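Local coordinates for putative glycoside hydrolase (Parabacteroides distasonis ATCC 8503, PDB 3GYC), which probably hydrolyses glycosidic bonds in carbohydrates, as a putative glycoside hydrolase with a cellulase-like TIM-barrel fold, at residues A53-A58 and G111-Y116; T129-A134 and M192-E197; L154-C159 and M206-S211; D229-H234 and N297-V302. All coordinates share one frame; numbering follows the deposited sequence. Where two conformers were deposited one is given.

Contact 1: residues A53-A58 and G111-Y116. With EDO (1,2-ethanediol), chain F.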
loop_
_atom_site.group_PDB
_atom_site.type_symbol
_atom_site.label_atom_id
_atom_site.label_comp_id
_atom_site.label_asym_id
_atom_site.label_seq_id
_atom_site.Cartn_x
_atom_site.Cartn_y
_atom_site.Cartn_z
ATOM N N ALA A 53 11.856 3.001 -2.902
ATOM C CA ALA A 53 10.515 3.515 -3.186
ATOM C C ALA A 53 9.686 3.467 -1.878
ATOM O O ALA A 53 9.946 2.646 -0.997
ATOM C CB ALA A 53 9.821 2.694 -4.325
ATOM N N ILE A 54 8.718 4.367 -1.758
ATOM C CA ILE A 54 7.815 4.447 -0.616
ATOM C C ILE A 54 6.413 4.728 -1.146
ATOM O O ILE A 54 6.252 5.466 -2.101
ATOM C CB ILE A 54 8.220 5.610 0.327
ATOM C CG1 ILE A 54 9.707 5.526 0.702
ATOM C CG2 ILE A 54 7.389 5.631 1.559
ATOM C CD1 ILE A 54 10.274 6.811 1.458
ATOM N N ARG A 55 5.422 4.096 -0.551
ATOM C CA ARG A 55 4.017 4.356 -0.845
ATOM C C ARG A 55 3.461 5.185 0.325
ATOM O O ARG A 55 3.552 4.773 1.478
ATOM C CB ARG A 55 3.274 3.036 -0.978
ATOM C CG ARG A 55 1.797 3.181 -1.089
ATOM C CD ARG A 55 1.131 1.913 -0.976
ATOM N NE ARG A 55 -0.307 2.052 -1.010
ATOM C CZ ARG A 55 -1.151 1.327 -0.283
ATOM N NH1 ARG A 55 -0.697 0.433 0.607
ATOM N NH2 ARG A 55 -2.452 1.551 -0.378
ATOM N N ILE A 56 2.933 6.386 0.060
ATOM C CA ILE A 56 2.453 7.190 1.142
ATOM C C ILE A 56 1.044 7.702 0.862
ATOM O O ILE A 56 0.570 7.750 -0.278
ATOM C CB ILE A 56 3.343 8.410 1.447
ATOM C CG1 ILE A 56 3.434 9.389 0.252
ATOM C CG2 ILE A 56 4.709 8.031 1.891
ATOM C CD1 ILE A 56 4.166 10.683 0.570
ATOM N N ASP A 57 0.416 8.101 1.937
ATOM C CA ASP A 57 -0.867 8.793 1.834
ATOM C C ASP A 57 -0.570 10.266 1.515
ATOM O O ASP A 57 0.213 10.928 2.235
ATOM C CB ASP A 57 -1.641 8.668 3.135
ATOM C CG ASP A 57 -3.102 9.106 2.977
ATOM O OD1 ASP A 57 -3.401 9.959 2.112
ATOM O OD2 ASP A 57 -3.957 8.516 3.657
ATOM N N ALA A 58 -1.196 10.777 0.445
ATOM C CA ALA A 58 -1.018 12.170 -0.022
ATOM C C ALA A 58 -2.070 13.126 0.610
ATOM O O ALA A 58 -1.978 14.344 0.402
ATOM C CB ALA A 58 -1.151 12.228 -1.537
ATOM N N GLY A 111 5.053 6.339 -4.550
ATOM C CA GLY A 111 3.722 6.032 -4.990
ATOM C C GLY A 111 2.741 6.735 -4.058
ATOM O O GLY A 111 2.869 6.647 -2.829
ATOM N N LEU A 112 1.751 7.415 -4.643
ATOM C CA LEU A 112 0.745 8.083 -3.835
ATOM C C LEU A 112 -0.516 7.243 -3.767
ATOM O O LEU A 112 -0.933 6.614 -4.758
ATOM C CB LEU A 112 0.401 9.438 -4.434
ATOM C CG LEU A 112 1.549 10.417 -4.587
ATOM C CD1 LEU A 112 0.971 11.711 -5.248
ATOM C CD2 LEU A 112 2.313 10.699 -3.262
ATOM N N SER A 113 -1.120 7.251 -2.600
ATOM C CA SER A 113 -2.393 6.607 -2.368
ATOM C C SER A 113 -3.123 7.464 -1.337
ATOM O O SER A 113 -2.633 8.531 -0.944
ATOM C CB SER A 113 -2.146 5.180 -1.815
ATOM O OG SER A 113 -3.345 4.433 -1.764
ATOM N N SER A 114 -4.261 6.973 -0.855
ATOM C CA SER A 114 -4.928 7.596 0.305
ATOM C C SER A 114 -5.836 6.623 1.015
ATOM O O SER A 114 -6.444 5.745 0.387
ATOM C CB SER A 114 -5.745 8.840 -0.063
ATOM O OG SER A 114 -6.026 9.568 1.139
ATOM N N TRP A 115 -5.874 6.782 2.327
ATOM C CA TRP A 115 -6.784 6.103 3.234
ATOM C C TRP A 115 -7.913 7.079 3.648
ATOM O O TRP A 115 -8.751 6.742 4.477
ATOM C CB TRP A 115 -6.034 5.588 4.461
ATOM C CG TRP A 115 -5.149 4.432 4.210
ATOM C CD1 TRP A 115 -5.346 3.141 4.619
ATOM C CD2 TRP A 115 -3.860 4.443 3.522
ATOM N NE1 TRP A 115 -4.239 2.369 4.244
ATOM C CE2 TRP A 115 -3.352 3.133 3.555
ATOM C CE3 TRP A 115 -3.109 5.440 2.883
ATOM C CZ2 TRP A 115 -2.124 2.778 2.955
ATOM C CZ3 TRP A 115 -1.910 5.101 2.311
ATOM C CH2 TRP A 115 -1.436 3.766 2.330
ATOM N N TYR A 116 -7.914 8.290 3.070
ATOM C CA TYR A 116 -8.933 9.313 3.326
ATOM C C TYR A 116 -9.228 9.475 4.834
ATOM O O TYR A 116 -10.359 9.248 5.310
ATOM C CB TYR A 116 -10.175 8.969 2.502
ATOM C CG TYR A 116 -9.857 9.029 1.045
ATOM C CD1 TYR A 116 -9.883 10.258 0.368
ATOM C CD2 TYR A 116 -9.522 7.887 0.327
ATOM C CE1 TYR A 116 -9.560 10.347 -0.975
ATOM C CE2 TYR A 116 -9.182 7.963 -1.020
ATOM C CZ TYR A 116 -9.202 9.197 -1.666
ATOM O OH TYR A 116 -8.878 9.317 -3.001
HETATM C C1 EDO F . -10.013 6.480 7.344
HETATM O O1 EDO F . -8.576 6.504 7.177
HETATM C C2 EDO F . -10.455 6.875 8.775
HETATM O O2 EDO F . -9.770 8.040 9.297
#
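Strands 53-57 and 109-113 are parallel neighbours in the TIM barrel, and their ladder is the tight part of this contact. Both backbone polar atoms of Ile56 bond to strand 109-113: its N donates to Gly111 O almost along the C=O axis, and its O accepts from Ser113 N. The CA atoms of Arg55 and Gly111 lie 4.5 Å apart. On the face that carries Ile56 and Leu112, the branched chains lie side by side, Ile56 CG1 3.9 Å from Leu112 CD2, beneath helices 95-105 and 130-146. On the other face Arg55, extended from CG to NE, spreads its guanidinium under Trp115, whose CH2 sits 3.5 Å above the centre of that plane; the same group reaches Glu305 and Asn160. After a last backbone bond, Ala58 N to Ser113 O, side-chain bonds take over, and at the outer end of the loop the carbonyl O of Trp115 accepts from O1 of an ethanediol, probably from the crystallisation liquor. Asp57 ties this loop down, each carboxylate oxygen taking one of its donors, while OD1 also accepts from Tyr59 N. An alanine here removes both acceptors and would probably loosen the hold on the 114-115 loop. Ser114 OG donates to the syn lone pair of Asp57 OD1 at 2.8 Å and accepts from Tyr116 N, closing an ST turn.

Contact 2: residues T129-A134 and M192-E197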
loop_
_atom_site.group_PDB
_atom_site.type_symbol
_atom_site.label_atom_id
_atom_site.label_comp_id
_atom_site.label_asym_id
_atom_site.label_seq_id
_atom_site.Cartn_x
_atom_site.Cartn_y
_atom_site.Cartn_z
ATOM N N THR A 129 -18.714 11.752 -6.188
ATOM C CA THR A 129 -18.802 11.375 -7.609
ATOM C C THR A 129 -17.358 11.112 -8.070
ATOM O O THR A 129 -16.422 11.661 -7.476
ATOM C CB THR A 129 -19.421 12.466 -8.505
ATOM O OG1 THR A 129 -18.498 13.556 -8.638
ATOM C CG2 THR A 129 -20.761 12.946 -7.951
ATOM N N PRO A 130 -17.169 10.274 -9.111
ATOM C CA PRO A 130 -15.800 10.050 -9.596
ATOM C C PRO A 130 -15.150 11.342 -10.121
ATOM O O PRO A 130 -13.913 11.500 -10.035
ATOM C CB PRO A 130 -15.977 9.008 -10.707
ATOM C CG PRO A 130 -17.412 9.088 -11.118
ATOM C CD PRO A 130 -18.163 9.502 -9.879
ATOM N N GLU A 131 -15.972 12.269 -10.622
ATOM C CA GLU A 131 -15.464 13.545 -11.113
ATOM C C GLU A 131 -14.929 14.398 -9.982
ATOM O O GLU A 131 -13.879 15.042 -10.102
ATOM C CB GLU A 131 -16.525 14.306 -11.918
ATOM C CG GLU A 131 -16.977 13.590 -13.204
ATOM C CD GLU A 131 -18.201 12.679 -13.017
ATOM O OE1 GLU A 131 -18.567 12.346 -11.867
ATOM O OE2 GLU A 131 -18.843 12.339 -14.041
ATOM N N LYS A 132 -15.626 14.377 -8.861
ATOM C CA LYS A 132 -15.181 15.122 -7.692
ATOM C C LYS A 132 -13.880 14.559 -7.151
ATOM O O LYS A 132 -12.968 15.313 -6.773
ATOM C CB LYS A 132 -16.256 15.097 -6.616
ATOM C CG LYS A 132 -17.477 15.913 -7.005
ATOM C CD LYS A 132 -18.554 15.806 -5.967
ATOM C CE LYS A 132 -19.814 16.498 -6.384
ATOM N NZ LYS A 132 -20.837 16.461 -5.285
ATOM N N LEU A 133 -13.790 13.230 -7.130
ATOM C CA LEU A 133 -12.608 12.560 -6.627
ATOM C C LEU A 133 -11.406 12.901 -7.508
ATOM O O LEU A 133 -10.324 13.187 -7.000
ATOM C CB LEU A 133 -12.832 11.044 -6.576
ATOM C CG LEU A 133 -11.715 10.202 -5.944
ATOM C CD1 LEU A 133 -11.489 10.657 -4.513
ATOM C CD2 LEU A 133 -12.004 8.707 -5.974
ATOM N N ALA A 134 -11.612 12.913 -8.825
ATOM C CA ALA A 134 -10.549 13.214 -9.748
ATOM C C ALA A 134 -10.133 14.667 -9.610
ATOM O O ALA A 134 -8.940 14.973 -9.596
ATOM C CB ALA A 134 -10.963 12.907 -11.178
HETATM N N MSE A 192 -14.476 3.947 -11.194
HETATM C CA MSE A 192 -13.045 3.942 -11.443
HETATM C C MSE A 192 -12.757 4.434 -12.855
HETATM O O MSE A 192 -11.947 5.334 -13.039
HETATM C CB MSE A 192 -12.440 2.551 -11.232
HETATM C CG MSE A 192 -12.445 2.100 -9.785
HETATM SE SE MSE A 192 -11.379 0.517 -9.507
HETATM C CE MSE A 192 -12.489 -0.792 -10.394
ATOM N N LYS A 193 -13.479 3.899 -13.834
ATOM C CA LYS A 193 -13.229 4.251 -15.226
ATOM C C LYS A 193 -13.407 5.760 -15.446
ATOM O O LYS A 193 -12.513 6.408 -15.989
ATOM C CB LYS A 193 -14.119 3.429 -16.170
ATOM C CG LYS A 193 -13.679 3.494 -17.628
ATOM N N THR A 194 -14.525 6.324 -14.985
ATOM C CA THR A 194 -14.769 7.772 -15.119
ATOM C C THR A 194 -13.711 8.642 -14.438
ATOM O O THR A 194 -13.320 9.687 -14.998
ATOM C CB THR A 194 -16.143 8.177 -14.543
ATOM O OG1 THR A 194 -17.174 7.543 -15.306
ATOM C CG2 THR A 194 -16.341 9.694 -14.588
ATOM N N SER A 195 -13.245 8.229 -13.248
ATOM C CA SER A 195 -12.239 9.024 -12.524
ATOM C C SER A 195 -10.919 9.039 -13.253
ATOM O O SER A 195 -10.324 10.094 -13.415
ATOM C CB SER A 195 -12.052 8.560 -11.082
ATOM O OG SER A 195 -11.733 7.190 -11.009
ATOM N N LEU A 196 -10.476 7.877 -13.715
ATOM C CA LEU A 196 -9.217 7.803 -14.421
ATOM C C LEU A 196 -9.234 8.501 -15.783
ATOM O O LEU A 196 -8.201 9.018 -16.211
ATOM C CB LEU A 196 -8.707 6.360 -14.513
ATOM C CG LEU A 196 -8.522 5.710 -13.142
ATOM C CD1 LEU A 196 -7.849 4.379 -13.309
ATOM C CD2 LEU A 196 -7.740 6.603 -12.165
ATOM N N GLU A 197 -10.389 8.560 -16.445
ATOM C CA GLU A 197 -10.483 9.309 -17.696
ATOM C C GLU A 197 -10.217 10.779 -17.424
ATOM O O GLU A 197 -9.467 11.422 -18.157
ATOM C CB GLU A 197 -11.854 9.121 -18.358
ATOM C CG GLU A 197 -12.006 7.755 -18.988
ATOM C CD GLU A 197 -13.416 7.460 -19.503
ATOM O OE1 GLU A 197 -14.426 7.948 -18.913
ATOM O OE2 GLU A 197 -13.499 6.706 -20.503
#
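Pro130 and Thr194 make the first shell of this helix-helix contact. Pro130 turns its CB toward the second helix, and its CG meets the methyl CG2 of Thr194 at 3.7 Å, the two side chains crossing obliquely. That methyl lies anti to the backbone N, which turns it to the proline while OG1 goes back to Arg190 O in its own helix. Glu131, bent at chi2 (92°), brings OE2 to the same methyl from the exposed margin. Deeper in, small residues permit close approach: Ser195 CB lies 3.6 Å from Pro130 O, and Ala134 CB is 3.7 Å from Ser195 O. The short axes are accordingly only 8.1 Å apart, crossing at -39°.

The next shell sets these groups in place. Thr129 is the N-cap of helix 130-146, its OG1 accepting from Lys132 N at 3.0 Å, and proline suits the first turn because it has no N-H to offer. Ser195 OG takes the crowded position between N and carbonyl carbon, from which it donates to Met192 O and also bonds Tyr210 OH, outside the pair. Each helix thus satisfies its hydroxyls locally or with third parties, so what joins the two segments is van der Waals packing of methyl, methylene and backbone atoms.

Contact 3: residues L154-C159 and M206-S211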
loop_
_atom_site.group_PDB
_atom_site.type_symbol
_atom_site.label_atom_id
_atom_site.label_comp_id
_atom_site.label_asym_id
_atom_site.label_seq_id
_atom_site.Cartn_x
_atom_site.Cartn_y
_atom_site.Cartn_z
ATOM N N LEU A 154 5.841 7.875 -8.641
ATOM C CA LEU A 154 5.937 6.630 -9.393
ATOM C C LEU A 154 4.589 6.236 -9.996
ATOM O O LEU A 154 4.491 5.820 -11.142
ATOM C CB LEU A 154 6.410 5.562 -8.416
ATOM C CG LEU A 154 6.798 4.216 -8.916
ATOM C CD1 LEU A 154 7.986 4.369 -9.893
ATOM C CD2 LEU A 154 7.113 3.355 -7.647
ATOM N N TYR A 155 3.553 6.378 -9.197
ATOM C CA TYR A 155 2.205 6.048 -9.601
ATOM C C TYR A 155 1.234 6.747 -8.685
ATOM O O TYR A 155 1.609 7.217 -7.620
ATOM C CB TYR A 155 1.950 4.525 -9.571
ATOM C CG TYR A 155 1.965 3.848 -8.210
ATOM C CD1 TYR A 155 0.845 3.880 -7.405
ATOM C CD2 TYR A 155 3.082 3.160 -7.737
ATOM C CE1 TYR A 155 0.821 3.248 -6.155
ATOM C CE2 TYR A 155 3.077 2.553 -6.461
ATOM C CZ TYR A 155 1.936 2.583 -5.700
ATOM O OH TYR A 155 1.836 1.982 -4.484
ATOM N N VAL A 156 -0.037 6.790 -9.102
ATOM C CA VAL A 156 -1.078 7.392 -8.299
ATOM C C VAL A 156 -2.196 6.400 -8.192
ATOM O O VAL A 156 -2.794 6.016 -9.209
ATOM C CB VAL A 156 -1.608 8.723 -8.907
ATOM C CG1 VAL A 156 -2.818 9.283 -8.080
ATOM C CG2 VAL A 156 -0.466 9.718 -9.026
ATOM N N ASP A 157 -2.514 6.057 -6.955
ATOM C CA ASP A 157 -3.597 5.127 -6.580
ATOM C C ASP A 157 -4.698 5.959 -5.943
ATOM O O ASP A 157 -4.474 6.597 -4.909
ATOM C CB ASP A 157 -3.031 4.071 -5.615
ATOM C CG ASP A 157 -4.108 3.284 -4.849
ATOM O OD1 ASP A 157 -5.310 3.254 -5.254
ATOM O OD2 ASP A 157 -3.720 2.699 -3.801
ATOM N N LEU A 158 -5.893 5.917 -6.511
ATOM C CA LEU A 158 -6.982 6.772 -6.018
ATOM C C LEU A 158 -7.604 6.344 -4.726
ATOM O O LEU A 158 -8.335 7.130 -4.129
ATOM C CB LEU A 158 -8.069 7.016 -7.096
ATOM C CG LEU A 158 -7.712 8.130 -8.092
ATOM C CD1 LEU A 158 -6.494 7.779 -8.890
ATOM C CD2 LEU A 158 -8.885 8.437 -9.049
ATOM N N CYS A 159 -7.367 5.109 -4.291
ATOM C CA CYS A 159 -7.876 4.676 -3.003
ATOM C C CYS A 159 -7.348 3.333 -2.538
ATOM O O CYS A 159 -7.518 2.328 -3.240
ATOM C CB CYS A 159 -9.407 4.556 -3.069
ATOM S SG CYS A 159 -10.082 4.352 -1.425
HETATM N N MSE A 206 0.946 9.457 -16.667
HETATM C CA MSE A 206 1.096 9.015 -15.266
HETATM C C MSE A 206 0.378 7.643 -15.092
HETATM O O MSE A 206 -0.713 7.465 -15.587
HETATM C CB MSE A 206 0.543 10.086 -14.302
HETATM C CG MSE A 206 0.594 9.731 -12.828
HETATM SE SE MSE A 206 2.406 9.662 -12.122
HETATM C CE MSE A 206 2.733 11.586 -11.829
ATOM N N PRO A 207 1.031 6.659 -14.445
ATOM C CA PRO A 207 0.345 5.396 -14.184
ATOM C C PRO A 207 -0.690 5.582 -13.086
ATOM O O PRO A 207 -0.350 6.004 -11.975
ATOM C CB PRO A 207 1.454 4.444 -13.731
ATOM C CG PRO A 207 2.718 5.111 -14.056
ATOM C CD PRO A 207 2.477 6.575 -14.205
ATOM N N PHE A 208 -1.941 5.289 -13.404
ATOM C CA PHE A 208 -3.055 5.396 -12.462
ATOM C C PHE A 208 -3.696 4.056 -12.205
ATOM O O PHE A 208 -3.797 3.215 -13.098
ATOM C CB PHE A 208 -4.136 6.324 -13.005
ATOM C CG PHE A 208 -3.727 7.780 -13.053
ATOM C CD1 PHE A 208 -3.609 8.520 -11.876
ATOM C CD2 PHE A 208 -3.516 8.413 -14.252
ATOM C CE1 PHE A 208 -3.251 9.869 -11.899
ATOM C CE2 PHE A 208 -3.145 9.748 -14.284
ATOM C CZ PHE A 208 -2.998 10.468 -13.088
ATOM N N LEU A 209 -4.182 3.881 -10.986
ATOM C CA LEU A 209 -4.870 2.660 -10.583
ATOM C C LEU A 209 -5.696 2.902 -9.330
ATOM O O LEU A 209 -5.724 4.011 -8.820
ATOM C CB LEU A 209 -3.829 1.585 -10.230
ATOM C CG LEU A 209 -3.076 1.804 -8.907
ATOM C CD1 LEU A 209 -2.702 0.471 -8.295
ATOM C CD2 LEU A 209 -1.884 2.755 -9.110
ATOM N N TYR A 210 -6.378 1.845 -8.873
ATOM C CA TYR A 210 -6.981 1.761 -7.554
ATOM C C TYR A 210 -6.434 0.445 -6.996
ATOM O O TYR A 210 -6.314 -0.538 -7.753
ATOM C CB TYR A 210 -8.486 1.693 -7.582
ATOM C CG TYR A 210 -9.257 2.976 -7.826
ATOM C CD1 TYR A 210 -9.253 3.601 -9.053
ATOM C CD2 TYR A 210 -10.098 3.496 -6.837
ATOM C CE1 TYR A 210 -10.032 4.748 -9.297
ATOM C CE2 TYR A 210 -10.865 4.626 -7.064
ATOM C CZ TYR A 210 -10.838 5.244 -8.289
ATOM O OH TYR A 210 -11.593 6.361 -8.504
ATOM N N SER A 211 -6.071 0.410 -5.708
ATOM C CA SER A 211 -5.496 -0.799 -5.113
ATOM C C SER A 211 -6.569 -1.659 -4.446
ATOM O O SER A 211 -7.528 -1.148 -3.882
ATOM C CB SER A 211 -4.382 -0.472 -4.120
ATOM O OG SER A 211 -4.819 0.306 -3.024
#
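Asp157 can be followed outward from the strand. Its CB packs against Leu209, 3.9 Å from CD2, and also lies at the edge of the Tyr155 ring, in its plane. CG, anti to the backbone N (chi1 164°), carries the carboxylate past the strand end toward Ser211. OD1 is met from above the carboxylate plane by two backbone donors, Cys159 N at 2.9 Å, which closes an Asx turn, and Ser211 N at 3.0 Å. OD2 takes Ser211 OG at 2.7 Å and, beyond this pair, Ser113 OG. An alanine here removes the acceptors of all four bonds and would probably let the two strand ends shift apart, since the carboxylate joins them.

Behind this polar end the backbones pair in parallel: Val156 N donates to Pro207 O, Val156 O accepts from Leu209 N, and Leu158 N reaches Leu209 O. Branched Val156 lies alongside Phe208, CB 3.6 Å from ring atom CD1, with helices 130-146 and 186-200 over that face. Leu158 sets its CB over a face of Tyr210, 3.6 Å from the ring centroid, a CH-pi contact, while CD2 lies 3.5 Å from Tyr210 OH, whose hydrogen bond goes to Ser195. The apolar outer face against helices, the parallel ladder and the polar side chains at the C-terminal strand ends are those of neighbouring strands in a TIM barrel.

Contact 4: residues D229-H234 and N297-V302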
loop_
_atom_site.group_PDB
_atom_site.type_symbol
_atom_site.label_atom_id
_atom_site.label_comp_id
_atom_site.label_asym_id
_atom_site.label_seq_id
_atom_site.Cartn_x
_atom_site.Cartn_y
_atom_site.Cartn_z
ATOM N N ASP A 229 -3.521 0.964 -15.051
ATOM C CA ASP A 229 -2.167 0.930 -15.658
ATOM C C ASP A 229 -1.254 -0.111 -14.985
ATOM O O ASP A 229 -0.215 -0.493 -15.533
ATOM C CB ASP A 229 -1.517 2.317 -15.571
ATOM C CG ASP A 229 -2.189 3.363 -16.480
ATOM O OD1 ASP A 229 -2.708 2.962 -17.570
ATOM O OD2 ASP A 229 -2.181 4.608 -16.147
ATOM N N LEU A 230 -1.612 -0.483 -13.756
ATOM C CA LEU A 230 -0.908 -1.467 -12.950
ATOM C C LEU A 230 -1.853 -2.022 -11.887
ATOM O O LEU A 230 -2.927 -1.470 -11.655
ATOM C CB LEU A 230 0.311 -0.864 -12.256
ATOM C CG LEU A 230 0.123 0.314 -11.321
ATOM C CD1 LEU A 230 0.965 0.215 -10.032
ATOM C CD2 LEU A 230 0.382 1.652 -12.041
ATOM N N TYR A 231 -1.465 -3.101 -11.230
ATOM C CA TYR A 231 -2.271 -3.621 -10.161
ATOM C C TYR A 231 -1.409 -3.536 -8.894
ATOM O O TYR A 231 -0.219 -3.920 -8.909
ATOM C CB TYR A 231 -2.734 -5.092 -10.360
ATOM C CG TYR A 231 -3.353 -5.474 -11.676
ATOM C CD1 TYR A 231 -4.055 -4.559 -12.458
ATOM C CD2 TYR A 231 -3.295 -6.802 -12.119
ATOM C CE1 TYR A 231 -4.615 -4.947 -13.671
ATOM C CE2 TYR A 231 -3.880 -7.195 -13.307
ATOM C CZ TYR A 231 -4.550 -6.272 -14.064
ATOM O OH TYR A 231 -5.094 -6.673 -15.236
ATOM N N GLU A 232 -1.992 -2.996 -7.824
ATOM C CA GLU A 232 -1.337 -2.938 -6.516
ATOM C C GLU A 232 -2.201 -3.869 -5.680
ATOM O O GLU A 232 -3.282 -3.489 -5.299
ATOM C CB GLU A 232 -1.266 -1.501 -5.976
ATOM C CG GLU A 232 -0.100 -1.244 -4.963
ATOM C CD GLU A 232 -0.426 -1.470 -3.489
ATOM O OE1 GLU A 232 -1.326 -0.775 -2.966
ATOM O OE2 GLU A 232 0.259 -2.274 -2.814
ATOM N N HIS A 233 -1.749 -5.105 -5.442
ATOM C CA HIS A 233 -2.573 -6.088 -4.789
ATOM C C HIS A 233 -1.969 -6.489 -3.459
ATOM O O HIS A 233 -0.775 -6.749 -3.359
ATOM C CB HIS A 233 -2.814 -7.308 -5.673
ATOM C CG HIS A 233 -4.128 -7.957 -5.384
ATOM N ND1 HIS A 233 -5.286 -7.576 -6.024
ATOM C CD2 HIS A 233 -4.491 -8.851 -4.437
ATOM C CE1 HIS A 233 -6.302 -8.254 -5.518
ATOM N NE2 HIS A 233 -5.847 -9.028 -4.547
ATOM N N HIS A 234 -2.805 -6.499 -2.424
ATOM C CA HIS A 234 -2.343 -6.805 -1.079
ATOM C C HIS A 234 -2.541 -8.294 -0.821
ATOM O O HIS A 234 -3.620 -8.816 -1.061
ATOM C CB HIS A 234 -3.071 -5.933 -0.053
ATOM C CG HIS A 234 -2.939 -4.459 -0.319
ATOM N ND1 HIS A 234 -3.688 -3.510 0.348
ATOM C CD2 HIS A 234 -2.160 -3.775 -1.201
ATOM C CE1 HIS A 234 -3.327 -2.303 -0.063
ATOM N NE2 HIS A 234 -2.431 -2.434 -1.029
ATOM N N ASN A 297 -3.027 -10.473 -18.619
ATOM C CA ASN A 297 -3.556 -9.128 -18.839
ATOM C C ASN A 297 -2.491 -8.134 -19.218
ATOM O O ASN A 297 -2.810 -7.005 -19.567
ATOM C CB ASN A 297 -4.334 -8.644 -17.594
ATOM C CG ASN A 297 -5.628 -9.428 -17.373
ATOM O OD1 ASN A 297 -6.083 -10.113 -18.265
ATOM N ND2 ASN A 297 -6.235 -9.295 -16.203
ATOM N N ARG A 298 -1.233 -8.572 -19.162
ATOM C CA ARG A 298 -0.080 -7.754 -19.503
ATOM C C ARG A 298 -0.036 -6.451 -18.677
ATOM O O ARG A 298 0.061 -5.352 -19.204
ATOM C CB ARG A 298 -0.055 -7.506 -21.012
ATOM C CG ARG A 298 -0.083 -8.809 -21.808
ATOM C CD ARG A 298 -0.101 -8.575 -23.293
ATOM N NE ARG A 298 1.103 -7.909 -23.782
ATOM C CZ ARG A 298 2.241 -8.536 -24.080
ATOM N NH1 ARG A 298 2.351 -9.844 -23.884
ATOM N NH2 ARG A 298 3.276 -7.844 -24.538
ATOM N N ARG A 299 -0.075 -6.599 -17.353
ATOM C CA ARG A 299 -0.019 -5.465 -16.444
ATOM C C ARG A 299 1.042 -5.675 -15.387
ATOM O O ARG A 299 1.212 -6.801 -14.903
ATOM C CB ARG A 299 -1.385 -5.270 -15.780
ATOM C CG ARG A 299 -2.444 -4.749 -16.711
ATOM C CD ARG A 299 -2.112 -3.339 -17.163
ATOM N NE ARG A 299 -3.158 -2.754 -17.994
ATOM C CZ ARG A 299 -3.298 -2.973 -19.294
ATOM N NH1 ARG A 299 -2.493 -3.807 -19.944
ATOM N NH2 ARG A 299 -4.262 -2.356 -19.949
ATOM N N PRO A 300 1.746 -4.597 -15.005
ATOM C CA PRO A 300 2.761 -4.738 -13.971
ATOM C C PRO A 300 2.117 -4.826 -12.604
ATOM O O PRO A 300 1.008 -4.350 -12.413
ATOM C CB PRO A 300 3.609 -3.482 -14.096
ATOM C CG PRO A 300 2.842 -2.531 -14.903
ATOM C CD PRO A 300 1.800 -3.287 -15.675
ATOM N N LEU A 301 2.803 -5.474 -11.682
ATOM C CA LEU A 301 2.314 -5.627 -10.336
ATOM C C LEU A 301 3.151 -4.894 -9.317
ATOM O O LEU A 301 4.381 -4.798 -9.434
ATOM C CB LEU A 301 2.294 -7.107 -9.948
ATOM C CG LEU A 301 1.248 -7.968 -10.618
ATOM C CD1 LEU A 301 1.367 -9.422 -10.138
ATOM C CD2 LEU A 301 -0.134 -7.395 -10.354
ATOM N N VAL A 302 2.467 -4.362 -8.311
ATOM C CA VAL A 302 3.120 -3.802 -7.145
ATOM C C VAL A 302 2.401 -4.395 -5.924
ATOM O O VAL A 302 1.193 -4.545 -5.934
ATOM C CB VAL A 302 3.070 -2.214 -7.072
ATOM C CG1 VAL A 302 3.642 -1.720 -5.713
ATOM C CG2 VAL A 302 3.824 -1.563 -8.238
#
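The ring of Tyr231 has Arg299 CB over one face, 3.9 Å from the centroid and 18° off the normal, a CH-pi contact made by the aliphatic root of the arginine. At its edge Asn297 ND2 donates to Tyr231 OH over 3.0 Å; the N-H...O angle of 139° is well short of straight, and amide and ring stand nearly perpendicular, 84° apart. Leu301 CD2 comes obliquely, 3.5 Å from Tyr231 CB. Arg299 can offer its methylenes because its guanidinium is held elsewhere, NH1 on Arg298 O, NE on Leu228 O and NH2 on Ser226 O. Arg298, with positive phi, is the C-prime residue of the Schellman motif that ends helix 276-297 and turns the chain into the strand.

The backbones themselves pair in parallel. Tyr231 N donates to Pro300 O, Tyr231 O accepts from Val302 N at 2.8 Å, and His233 N continues the ladder to Val302 O. On the face of Glu232 and Val302, the valine CG1 packs 3.8 Å from Glu232 CG, and its CG2 meets Leu230 CD1. Glu232, bent at its second torsion, sends OE1 to His234 NE2, 2.8 Å away in the plane of the imidazole, while OE2 bonds Thr304. Parallel neighbouring strands joined through helices are characteristic of a TIM barrel; the Glu232-His234 pair lies toward the C-terminal ends, where such barrels usually carry their active site.

How the contacts relate
Contacts 1, 3 and 4 are pairings in one parallel eight-stranded sheet, the barrel wall. Contact 1 joins strands 53-57 and 109-113, contact 3 joins 153-157 and 208-209, and contact 4 joins 231-232 and 301-303; strands 109-113 and 153-157 are neighbours. Centres of contacts 1 and 3 lie about 9 Å apart, those of 3 and 4 about 10 Å. Contact 2 belongs to the helical layer outside: its helices 130-146 and 186-200 each precede a strand of contact 3, so the two contacts interleave along the chain, whereas contacts 1, 3 and 4 follow in series. Across the barrel a salt bridge from Arg55 to Glu232 links contacts 1 and 4, consistent with a hydrolase site there.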